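Local coordinates for heat shock protein 16 (Schizosaccharomyces pombe, PDB 3W1Z) that probably acts as a molecular chaperone that binds unfolded proteins under stress, and assembles into a 16-subunit oligomer built around alpha-crystallin domains, at the interface of chains A and B and the interface of chains A and C. Numbering follows the deposited sequence. Chains: chain A/B/C, Heat shock protein 16.

Contact 1: the interface of chains A and B. Residues chain A 64-66, 71; chain B 138-140.
The C-terminal tail of chain B, at the first isoleucine of its IXI motif, lies as an extra antiparallel strand (138-140) against the edge strand 62-67 of the alpha-crystallin domain of chain A. A:Tyr66 pairs with B:Lys138 in both directions: A:Tyr66 N gives a hydrogen bond of 2.9 Å to B:Lys138 O, and B:Lys138 N returns one to A:Tyr66 O. Further along, B:Ile140 N donates to A:Val64 O at 2.8 Å. The return bond of this pair is opened, with A:Val64 N and B:Ile140 O 4.2 Å apart, and a water bridges them. The same water meets B:Gln139 NE2, the side-chain amide nitrogen, at 2.9 Å, which may steady the glutamine amide.

B:Ile140 turns toward the domain. Its CG1 branch stands beside its own backbone N (chi1 -58°) and delivers CD1 into an apolar groove. That methyl meets A:Val64 CG1 at 3.7 Å, lies beside A:Tyr66 CB, and comes within 4.0 Å of A:Leu71 CD1, which reaches out from the neighbouring strand 70-77. A beta-branched aliphatic side chain suits this place, since its branch at CB keeps the shape compact while CD1 reaches the groove.

On the opposite side of the paired strands, B:Gln139 and the ring of A:His65 meet. The extended glutamine crosses the imidazole obliquely, its amide plane 47° from the ring plane, with B:Gln139 CB 3.6 Å from A:His65 CD2. Its OE1 passes 3.2 Å from A:His65 NE2, a polar approach rather than a clear hydrogen bond. The glutamine suits this side because its carbons pack on the imidazole while its amide still reaches a water.

Backbone pairing sets the register of the tail, and the isoleucine plugs it into the groove, so the contact ties one subunit's C-terminus to a neighbouring domain and links subunits into the oligomer.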
# COMPACT_ATOMS: atom_id res chain seq x y z
N VAL A 64 11.66 4.38 -46.50
CA VAL A 64 10.86 3.21 -46.83
C VAL A 64 11.57 2.40 -47.92
O VAL A 64 11.88 2.92 -48.99
CB VAL A 64 9.48 3.62 -47.36
CG1 VAL A 64 8.62 2.40 -47.63
CG2 VAL A 64 8.79 4.56 -46.38
N HIS A 65 11.83 1.13 -47.64
CA HIS A 65 12.48 0.25 -48.61
C HIS A 65 11.66 -1.01 -48.87
O HIS A 65 11.25 -1.68 -47.93
CB HIS A 65 13.88 -0.14 -48.13
CG HIS A 65 14.90 0.95 -48.28
ND1 HIS A 65 15.02 1.97 -47.36
CD2 HIS A 65 15.84 1.16 -49.22
CE1 HIS A 65 16.00 2.78 -47.75
NE2 HIS A 65 16.51 2.32 -48.87
N TYR A 66 11.43 -1.33 -50.13
CA TYR A 66 10.78 -2.58 -50.48
C TYR A 66 11.77 -3.59 -51.06
O TYR A 66 12.46 -3.29 -52.04
CB TYR A 66 9.62 -2.35 -51.46
CG TYR A 66 8.82 -3.60 -51.75
CD1 TYR A 66 7.72 -3.94 -50.98
CD2 TYR A 66 9.17 -4.44 -52.80
CE1 TYR A 66 6.98 -5.09 -51.24
CE2 TYR A 66 8.44 -5.59 -53.07
CZ TYR A 66 7.35 -5.90 -52.29
OH TYR A 66 6.63 -7.04 -52.56
N LEU A 71 8.32 -5.03 -46.82
CA LEU A 71 8.33 -3.58 -46.68
C LEU A 71 8.98 -3.19 -45.36
O LEU A 71 8.49 -3.57 -44.30
CB LEU A 71 6.90 -3.04 -46.73
CG LEU A 71 6.73 -1.52 -46.69
CD1 LEU A 71 7.19 -0.91 -48.00
CD2 LEU A 71 5.29 -1.14 -46.37
N LYS B 138 14.36 -1.74 -53.43
CA LYS B 138 14.04 -0.46 -54.06
C LYS B 138 13.75 0.52 -52.93
O LYS B 138 13.02 0.19 -52.00
CB LYS B 138 12.82 -0.61 -54.97
CG LYS B 138 12.12 0.71 -55.29
CD LYS B 138 10.81 0.46 -56.03
CE LYS B 138 9.96 1.73 -56.10
NZ LYS B 138 10.63 2.82 -56.85
N GLN B 139 14.30 1.73 -53.01
CA GLN B 139 13.93 2.74 -52.03
C GLN B 139 12.75 3.56 -52.53
O GLN B 139 12.79 4.12 -53.62
CB GLN B 139 15.10 3.67 -51.68
CG GLN B 139 14.64 4.89 -50.88
CD GLN B 139 15.76 5.55 -50.10
OE1 GLN B 139 16.93 5.21 -50.25
NE2 GLN B 139 15.39 6.50 -49.24
N ILE B 140 11.71 3.62 -51.71
CA ILE B 140 10.51 4.37 -52.06
C ILE B 140 10.59 5.79 -51.52
O ILE B 140 10.79 6.00 -50.32
CB ILE B 140 9.26 3.67 -51.52
CG1 ILE B 140 9.18 2.25 -52.06
CG2 ILE B 140 8.01 4.46 -51.88
CD1 ILE B 140 8.57 1.26 -51.10
O HOH W 1 12.57 6.59 -48.41

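Contact 2: the interface of chains A and C. Residues chain A 16-17, 39-41; chain C 90-92.
C:Trp92 and A:Val41 pair in antiparallel fashion where strand 90-93 of one subunit joins strand 39-43 of its partner, the strand-exchange dimer contact typical of non-metazoan small heat shock proteins. A:Val41 N donates to C:Trp92 O at 2.6 Å, in the carbonyl plane.

The indole of C:Trp92 can be followed outward. CB rests against both A:Val41 CB and A:Phe17 CZ, each 3.9 Å away. From there CG stands anti to the backbone N (chi1 -160°), which carries the ring across the partner toward its N-terminal segment. CG and CD1 run along the A:Leu16 methyl CD1, while the ring edge at CD1 faces the backbone O of A:Ile39, which lies in the ring plane, 3.5 Å from CD1. Farther out, NE1 and CE2 lie beneath A:Leu16 CD2, a CH-pi contact 3.6 Å from the five-membered ring's centroid; the same methyl also lies over CD2 and CZ2. At the benzene rim C:Trp92 CE3 meets A:Phe17 CZ at 3.9 Å, the edge of the C:Trp92 six-membered ring turned to the A:Phe17 phenyl face, planes 81° apart. A broad indole suits this place because its face takes a leucine methyl while its rim takes a phenylalanine. A serine here would probably keep the strand pairing but leave A:Leu16 and A:Phe17 without the surface they pack on, setting that segment free to shift.

C:Arg91 adds its CB against A:Val41 CG1, and its backbone bends as in a classic beta-bulge. Two successive N-H groups therefore converge on A:Val41 O, C:Arg91 N at 2.7 Å and C:Trp92 N at 3.2 Å.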
# COMPACT_ATOMS: atom_id res chain seq x y z
N LEU A 16 6.01 -7.72 -38.83
CA LEU A 16 4.71 -8.32 -39.11
C LEU A 16 4.74 -9.47 -40.13
O LEU A 16 5.46 -9.40 -41.12
CB LEU A 16 3.72 -7.25 -39.58
CG LEU A 16 3.57 -6.02 -38.67
CD1 LEU A 16 2.49 -5.09 -39.20
CD2 LEU A 16 3.26 -6.44 -37.25
N PHE A 17 3.95 -10.50 -39.85
CA PHE A 17 3.76 -11.63 -40.76
C PHE A 17 5.07 -12.29 -41.18
O PHE A 17 5.24 -12.68 -42.33
CB PHE A 17 2.97 -11.21 -42.00
CG PHE A 17 1.72 -10.42 -41.69
CD1 PHE A 17 0.62 -11.04 -41.14
CD2 PHE A 17 1.66 -9.07 -41.97
CE1 PHE A 17 -0.53 -10.32 -40.86
CE2 PHE A 17 0.52 -8.34 -41.69
CZ PHE A 17 -0.58 -8.97 -41.13
N ILE A 39 0.99 0.52 -36.41
CA ILE A 39 0.83 0.09 -37.79
C ILE A 39 -0.51 -0.61 -38.06
O ILE A 39 -0.87 -1.57 -37.38
CB ILE A 39 1.99 -0.82 -38.24
CG1 ILE A 39 3.29 -0.01 -38.31
CG2 ILE A 39 1.69 -1.47 -39.58
CD1 ILE A 39 4.49 -0.82 -38.74
N ASP A 40 -1.23 -0.09 -39.05
CA ASP A 40 -2.43 -0.73 -39.56
C ASP A 40 -2.17 -1.28 -40.96
O ASP A 40 -1.50 -0.63 -41.76
CB ASP A 40 -3.59 0.27 -39.61
CG ASP A 40 -4.34 0.35 -38.30
OD1 ASP A 40 -5.47 0.87 -38.30
OD2 ASP A 40 -3.80 -0.10 -37.27
N VAL A 41 -2.69 -2.46 -41.24
CA VAL A 41 -2.50 -3.07 -42.56
C VAL A 41 -3.83 -3.55 -43.12
O VAL A 41 -4.55 -4.31 -42.47
CB VAL A 41 -1.51 -4.26 -42.51
CG1 VAL A 41 -1.43 -4.94 -43.87
CG2 VAL A 41 -0.14 -3.79 -42.07
N GLN C 90 -9.18 -5.97 -43.34
CA GLN C 90 -8.19 -5.74 -42.29
C GLN C 90 -7.24 -6.92 -42.07
O GLN C 90 -7.67 -8.07 -41.97
CB GLN C 90 -8.86 -5.37 -40.96
CG GLN C 90 -7.85 -5.07 -39.85
CD GLN C 90 -8.49 -4.85 -38.50
OE1 GLN C 90 -8.98 -3.76 -38.20
NE2 GLN C 90 -8.47 -5.87 -37.66
N ARG C 91 -5.96 -6.61 -41.99
CA ARG C 91 -4.94 -7.61 -41.70
C ARG C 91 -4.32 -7.39 -40.32
O ARG C 91 -4.40 -8.26 -39.45
CB ARG C 91 -3.88 -7.66 -42.81
CG ARG C 91 -4.44 -8.13 -44.14
CD ARG C 91 -5.38 -9.32 -43.94
NE ARG C 91 -5.95 -9.81 -45.20
CZ ARG C 91 -7.24 -10.07 -45.39
NH1 ARG C 91 -8.11 -9.88 -44.41
NH2 ARG C 91 -7.66 -10.52 -46.56
N TRP C 92 -3.68 -6.24 -40.12
CA TRP C 92 -3.08 -5.92 -38.82
C TRP C 92 -3.60 -4.57 -38.31
O TRP C 92 -3.62 -3.60 -39.06
CB TRP C 92 -1.56 -5.87 -38.95
CG TRP C 92 -0.84 -6.02 -37.65
CD1 TRP C 92 -0.34 -5.01 -36.88
CD2 TRP C 92 -0.55 -7.24 -36.97
NE1 TRP C 92 0.26 -5.54 -35.75
CE2 TRP C 92 0.14 -6.91 -35.79
CE3 TRP C 92 -0.80 -8.59 -37.24
CZ2 TRP C 92 0.58 -7.87 -34.88
CZ3 TRP C 92 -0.37 -9.54 -36.34
CH2 TRP C 92 0.31 -9.18 -35.17

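The centres of contact 1 and contact 2 lie about 17 Å apart on chain A, and they share no residue. Each adds a strand from another subunit to an edge of the same alpha-crystallin domain: contact 1 uses strand 62-67, contact 2 strand 39-43, so one domain can serve both partners at once. The whole interface holding contact 2 is two-fold symmetric and has its twin with the chains exchanged, as expected of a dimer. The interface holding contact 1 is not an exact two-fold, which is compatible with tails passing onward from one dimer to the next, a plausible route to the 16-mer.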